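PDB 3LYE: oxaloacetate acetyl hydrolase from Cryphonectria parasitica, which belongs to the phosphoenolpyruvate phosphomutase family of TIM-barrel proteins and is modelled here with bound calcium ions. Local coordinates for residues 16-20 and 21-25; 260-263 and 264-267. All coordinates share one frame; numbering follows the deposited sequence.

Contact 1 (16-20 and 21-25)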
loop_
_atom_site.group_PDB
_atom_site.type_symbol
_atom_site.label_atom_id
_atom_site.label_comp_id
_atom_site.label_asym_id
_atom_site.label_seq_id
_atom_site.Cartn_x
_atom_site.Cartn_y
_atom_site.Cartn_z
ATOM N N LEU A 16 3.231 18.507 20.734
ATOM C CA LEU A 16 3.742 17.618 21.755
ATOM C C LEU A 16 4.960 18.252 22.432
ATOM O O LEU A 16 5.125 18.187 23.639
ATOM C CB LEU A 16 4.132 16.281 21.146
ATOM C CG LEU A 16 4.723 15.280 22.114
ATOM C CD1 LEU A 16 3.748 14.907 23.224
ATOM C CD2 LEU A 16 5.197 14.046 21.348
ATOM N N ARG A 17 5.803 18.882 21.638
ATOM C CA ARG A 17 6.998 19.516 22.189
ATOM C C ARG A 17 6.569 20.624 23.150
ATOM O O ARG A 17 7.211 20.812 24.179
ATOM C CB ARG A 17 7.915 20.044 21.100
ATOM C CG ARG A 17 9.151 20.643 21.710
ATOM C CD ARG A 17 10.255 20.726 20.766
ATOM N NE ARG A 17 10.685 19.423 20.296
ATOM C CZ ARG A 17 11.624 18.671 20.861
ATOM N NH1 ARG A 17 12.220 19.042 21.988
ATOM N NH2 ARG A 17 11.955 17.523 20.287
ATOM N N HIS A 18 5.496 21.347 22.828
ATOM C CA HIS A 18 5.011 22.408 23.714
ATOM C C HIS A 18 4.574 21.788 25.060
ATOM O O HIS A 18 4.891 22.296 26.147
ATOM C CB HIS A 18 3.841 23.165 23.088
ATOM C CG HIS A 18 3.154 24.074 24.050
ATOM N ND1 HIS A 18 3.679 25.294 24.404
ATOM C CD2 HIS A 18 2.027 23.919 24.781
ATOM C CE1 HIS A 18 2.891 25.869 25.293
ATOM N NE2 HIS A 18 1.881 25.055 25.541
ATOM N N LEU A 19 3.828 20.688 24.998
ATOM C CA LEU A 19 3.391 20.053 26.235
ATOM C C LEU A 19 4.583 19.629 27.057
ATOM O O LEU A 19 4.592 19.780 28.273
ATOM C CB LEU A 19 2.526 18.826 25.959
ATOM C CG LEU A 19 1.134 19.122 25.410
ATOM C CD1 LEU A 19 0.408 17.849 25.013
ATOM C CD2 LEU A 19 0.318 19.863 26.448
ATOM N N LEU A 20 5.596 19.089 26.396
ATOM C CA LEU A 20 6.783 18.630 27.099
ATOM C C LEU A 20 7.666 19.709 27.711
ATOM O O LEU A 20 8.106 19.599 28.859
ATOM C CB LEU A 20 7.643 17.822 26.122
ATOM C CG LEU A 20 8.863 17.050 26.626
ATOM C CD1 LEU A 20 8.429 15.962 27.599
ATOM C CD2 LEU A 20 9.669 16.433 25.490
ATOM N N GLU A 21 7.884 20.772 26.959
ATOM C CA GLU A 21 8.750 21.853 27.409
ATOM C C GLU A 21 8.105 22.962 28.169
ATOM O O GLU A 21 8.725 23.535 29.056
ATOM C CB GLU A 21 9.377 22.497 26.162
ATOM C CG GLU A 21 10.270 21.576 25.373
ATOM C CD GLU A 21 10.898 22.233 24.168
ATOM O OE1 GLU A 21 11.882 21.658 23.655
ATOM O OE2 GLU A 21 10.405 23.305 23.745
ATOM N N ASN A 22 6.851 23.246 27.855
ATOM C CA ASN A 22 6.176 24.358 28.515
ATOM C C ASN A 22 5.159 24.037 29.591
ATOM O O ASN A 22 4.487 24.937 30.095
ATOM C CB ASN A 22 5.638 25.292 27.426
ATOM C CG ASN A 22 6.755 25.752 26.469
ATOM O OD1 ASN A 22 7.875 26.056 26.905
ATOM N ND2 ASN A 22 6.469 25.766 25.176
ATOM N N THR A 23 5.065 22.762 29.951
ATOM C CA THR A 23 4.147 22.349 31.000
ATOM C C THR A 23 4.824 21.262 31.826
ATOM O O THR A 23 5.849 20.712 31.424
ATOM C CB THR A 23 2.770 21.820 30.477
ATOM O OG1 THR A 23 2.835 20.417 30.151
ATOM C CG2 THR A 23 2.279 22.612 29.277
ATOM N N ASP A 24 4.269 20.989 33.005
ATOM C CA ASP A 24 4.802 19.944 33.875
ATOM C C ASP A 24 3.769 18.809 33.971
ATOM O O ASP A 24 3.851 17.931 34.833
ATOM C CB ASP A 24 5.095 20.515 35.245
ATOM C CG ASP A 24 6.090 21.611 35.169
ATOM O OD1 ASP A 24 7.148 21.383 34.543
ATOM O OD2 ASP A 24 5.807 22.700 35.713
ATOM N N GLU A 25 2.819 18.803 33.054
ATOM C CA GLU A 25 1.815 17.765 33.124
ATOM C C GLU A 25 2.277 16.419 32.638
ATOM O O GLU A 25 3.262 16.296 31.926
ATOM C CB GLU A 25 0.514 18.149 32.388
ATOM C CG GLU A 25 0.611 18.924 31.077
ATOM C CD GLU A 25 -0.755 19.444 30.625
ATOM O OE1 GLU A 25 -0.879 20.659 30.335
ATOM O OE2 GLU A 25 -1.710 18.638 30.571
#
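Arg17 and Glu21, one helical turn apart, form a salt bridge in which Arg17 NH1 donates to Glu21 OE1 at 3.1 Å. The carboxylate oxygen lies at the guanidinium edge and almost exactly in its plane, with a nearly straight N-H...O, yet the arginine reaches that oxygen from above the carboxylate plane, the two flat groups being turned 69° against each other. The bend at chi3 of Arg17 swings the guanidinium to the extended glutamate, whose CD packs on Arg17 CG at 3.4 Å. Glu21 is one of several partners: Arg17 also binds the backbone oxygens of Asp162 and Phe163 and makes a second salt bridge with Asp193, which together fix the rotation of the guanidinium.

A neighbouring i to i+4 pair joins His18 and Asn22. Asn22 ND2 points a nearly straight N-H (170°) at His18 ND1, 2.9 Å away. The hydrogen bond lies in the amide plane but comes in 39° out of the imidazole plane, so ND1 is met obliquely; its role as acceptor suggests that the proton of a neutral ring would sit on NE2. The same two residues are linked through the main chain, where Asn22 N donates to His18 O at 2.8 Å.

Both pairs belong to the last turns of helix 12-22, which leads into strand 27-32 of the parallel sheet of this TIM-barrel-family fold. Glu21 N still bonds to Arg17 O in regular alpha-helical fashion (2.9 Å), whereas the bond from Thr23 N to Leu19 O has stretched to 3.5 Å and is weak. Arg242 takes up the carbonyls of Leu19, Leu20 and Glu25 where the chain turns away. Farther out, Leu19 CD2 approaches Glu25 OE1 at 4.1 Å, while the buried Leu20 packs on Pro217.

Contact 2 (260-263 and 264-267); sequences ETLV and RLRD
Arg264 folds back along the preceding turn and lays its guanidinium beside Glu260 and Thr261. With the chain running extended through chi2 and bending at chi3 (-58°), one face of the group comes over the carbonyl oxygen of Glu260, and Arg264 NH2 lies 3.9 Å from Glu260 CG. The opposite charges do not touch, Glu260 OE2 staying 4.4 Å from Arg264 NH2. A water instead spans them, donating to Glu260 OE2 at 2.7 Å and accepting a weak bond from Arg264 NH2. A second water, in the guanidinium plane, links Thr261 OG1 to Arg264 NH1 in the same manner, again weakly on the arginine side; the stronger partners of these side chains are Ala257 O for the threonine and Val271 O for the arginine.

Val263 sets its two methyl groups against the charged side chains of the next turn. Val263 CG1 meets Asp267 OD2 at 3.7 Å, and CG2 lies over one face of the Arg266 guanidinium, which Asp267 holds by a salt bridge from Arg266 NE to Asp267 OD1 at 3.0 Å. Beneath these side chains the main chain keeps regular i to i+4 bonds, such as Asp267 N to Val263 O at 2.9 Å.

Near its C-terminal end, helix 251-268 packs here against the second subunit: Leu262 and Val263 rest on Leu44 of that subunit, just beyond its helix 35-43, and Leu265 on Phe246 within its strand 243-247.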
loop_
_atom_site.group_PDB
_atom_site.type_symbol
_atom_site.label_atom_id
_atom_site.label_comp_id
_atom_site.label_asym_id
_atom_site.label_seq_id
_atom_site.Cartn_x
_atom_site.Cartn_y
_atom_site.Cartn_z
ATOM N N GLU A 260 -16.801 -12.220 23.209
ATOM C CA GLU A 260 -18.064 -12.472 23.917
ATOM C C GLU A 260 -19.247 -12.339 22.963
ATOM O O GLU A 260 -20.210 -13.106 23.024
ATOM C CB GLU A 260 -18.231 -11.481 25.081
ATOM C CG GLU A 260 -19.494 -11.674 25.898
ATOM C CD GLU A 260 -19.382 -11.096 27.300
ATOM O OE1 GLU A 260 -18.495 -10.244 27.517
ATOM O OE2 GLU A 260 -20.186 -11.517 28.176
ATOM N N THR A 261 -19.201 -11.362 22.065
ATOM C CA THR A 261 -20.294 -11.164 21.126
ATOM C C THR A 261 -20.404 -12.309 20.143
ATOM O O THR A 261 -21.483 -12.820 19.842
ATOM C CB THR A 261 -20.138 -9.848 20.381
ATOM O OG1 THR A 261 -20.227 -8.768 21.314
ATOM C CG2 THR A 261 -21.203 -9.688 19.329
ATOM N N LEU A 262 -19.268 -12.725 19.604
ATOM C CA LEU A 262 -19.262 -13.820 18.630
ATOM C C LEU A 262 -19.675 -15.151 19.267
ATOM O O LEU A 262 -20.276 -15.994 18.607
ATOM C CB LEU A 262 -17.920 -13.871 17.908
ATOM C CG LEU A 262 -17.635 -12.702 16.977
ATOM C CD1 LEU A 262 -16.284 -12.966 16.333
ATOM C CD2 LEU A 262 -18.770 -12.586 15.959
ATOM N N VAL A 263 -19.363 -15.349 20.541
ATOM C CA VAL A 263 -19.775 -16.583 21.242
ATOM C C VAL A 263 -21.316 -16.540 21.309
ATOM O O VAL A 263 -21.982 -17.546 21.114
ATOM C CB VAL A 263 -19.148 -16.682 22.651
ATOM C CG1 VAL A 263 -19.904 -17.691 23.518
ATOM C CG2 VAL A 263 -17.703 -17.078 22.536
ATOM N N ARG A 264 -21.884 -15.379 21.613
ATOM C CA ARG A 264 -23.343 -15.220 21.674
ATOM C C ARG A 264 -23.938 -15.504 20.295
ATOM O O ARG A 264 -24.958 -16.163 20.190
ATOM C CB ARG A 264 -23.718 -13.807 22.131
ATOM C CG ARG A 264 -25.196 -13.578 22.342
ATOM C CD ARG A 264 -25.459 -12.125 22.668
ATOM N NE ARG A 264 -24.696 -11.756 23.850
ATOM C CZ ARG A 264 -23.797 -10.774 23.961
ATOM N NH1 ARG A 264 -23.514 -9.907 22.993
ATOM N NH2 ARG A 264 -23.204 -10.645 25.121
ATOM N N LEU A 265 -23.339 -14.995 19.225
ATOM C CA LEU A 265 -23.877 -15.261 17.905
ATOM C C LEU A 265 -23.801 -16.750 17.590
ATOM O O LEU A 265 -24.757 -17.354 17.102
ATOM C CB LEU A 265 -23.091 -14.481 16.849
ATOM C CG LEU A 265 -23.464 -14.770 15.396
ATOM C CD1 LEU A 265 -24.915 -14.436 15.179
ATOM C CD2 LEU A 265 -22.553 -13.974 14.520
ATOM N N ARG A 266 -22.688 -17.367 17.919
ATOM C CA ARG A 266 -22.518 -18.775 17.632
ATOM C C ARG A 266 -23.491 -19.684 18.370
ATOM O O ARG A 266 -24.072 -20.593 17.786
ATOM C CB ARG A 266 -21.083 -19.210 18.027
ATOM C CG ARG A 266 -20.740 -20.660 17.632
ATOM C CD ARG A 266 -19.384 -21.109 18.152
ATOM N NE ARG A 266 -19.442 -21.171 19.601
ATOM C CZ ARG A 266 -18.397 -21.182 20.424
ATOM N NH1 ARG A 266 -17.144 -21.150 19.951
ATOM N NH2 ARG A 266 -18.625 -21.231 21.726
ATOM N N ASP A 267 -23.688 -19.381 19.644
ATOM C CA ASP A 267 -24.539 -20.214 20.491
ATOM C C ASP A 267 -25.983 -19.831 20.669
ATOM O O ASP A 267 -26.798 -20.678 21.034
ATOM C CB ASP A 267 -23.867 -20.280 21.874
ATOM C CG ASP A 267 -22.516 -20.989 21.842
ATOM O OD1 ASP A 267 -22.189 -21.633 20.825
ATOM O OD2 ASP A 267 -21.753 -20.871 22.827
HETATM O O HOH W 1 -22.085 -13.179 27.184
HETATM O O HOH W 2 -22.367 -7.194 21.576
#

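In the fold
Contact 1, a helix end with the turn that follows it, and contact 2, wholly within a helix, lie on opposite sides of the chain's centre, their own centres 45 Å apart and their nearest atoms about 34 Å. Contact 1 lies about 17 Å from the centre of the chain, on the helix preceding the first strand of the sheet, and no other subunit touches it. Contact 2, about 32 Å out, belongs to the long helix after strand 243-247, which carries it to a neighbouring subunit of the four-chain assembly. Neither includes any of the calcium-binding residues Asp94, Asp96, Glu224 and Asn225; the Leu19 side chain is about 11 Å from a calcium ion, that of Arg264 about 8 Å.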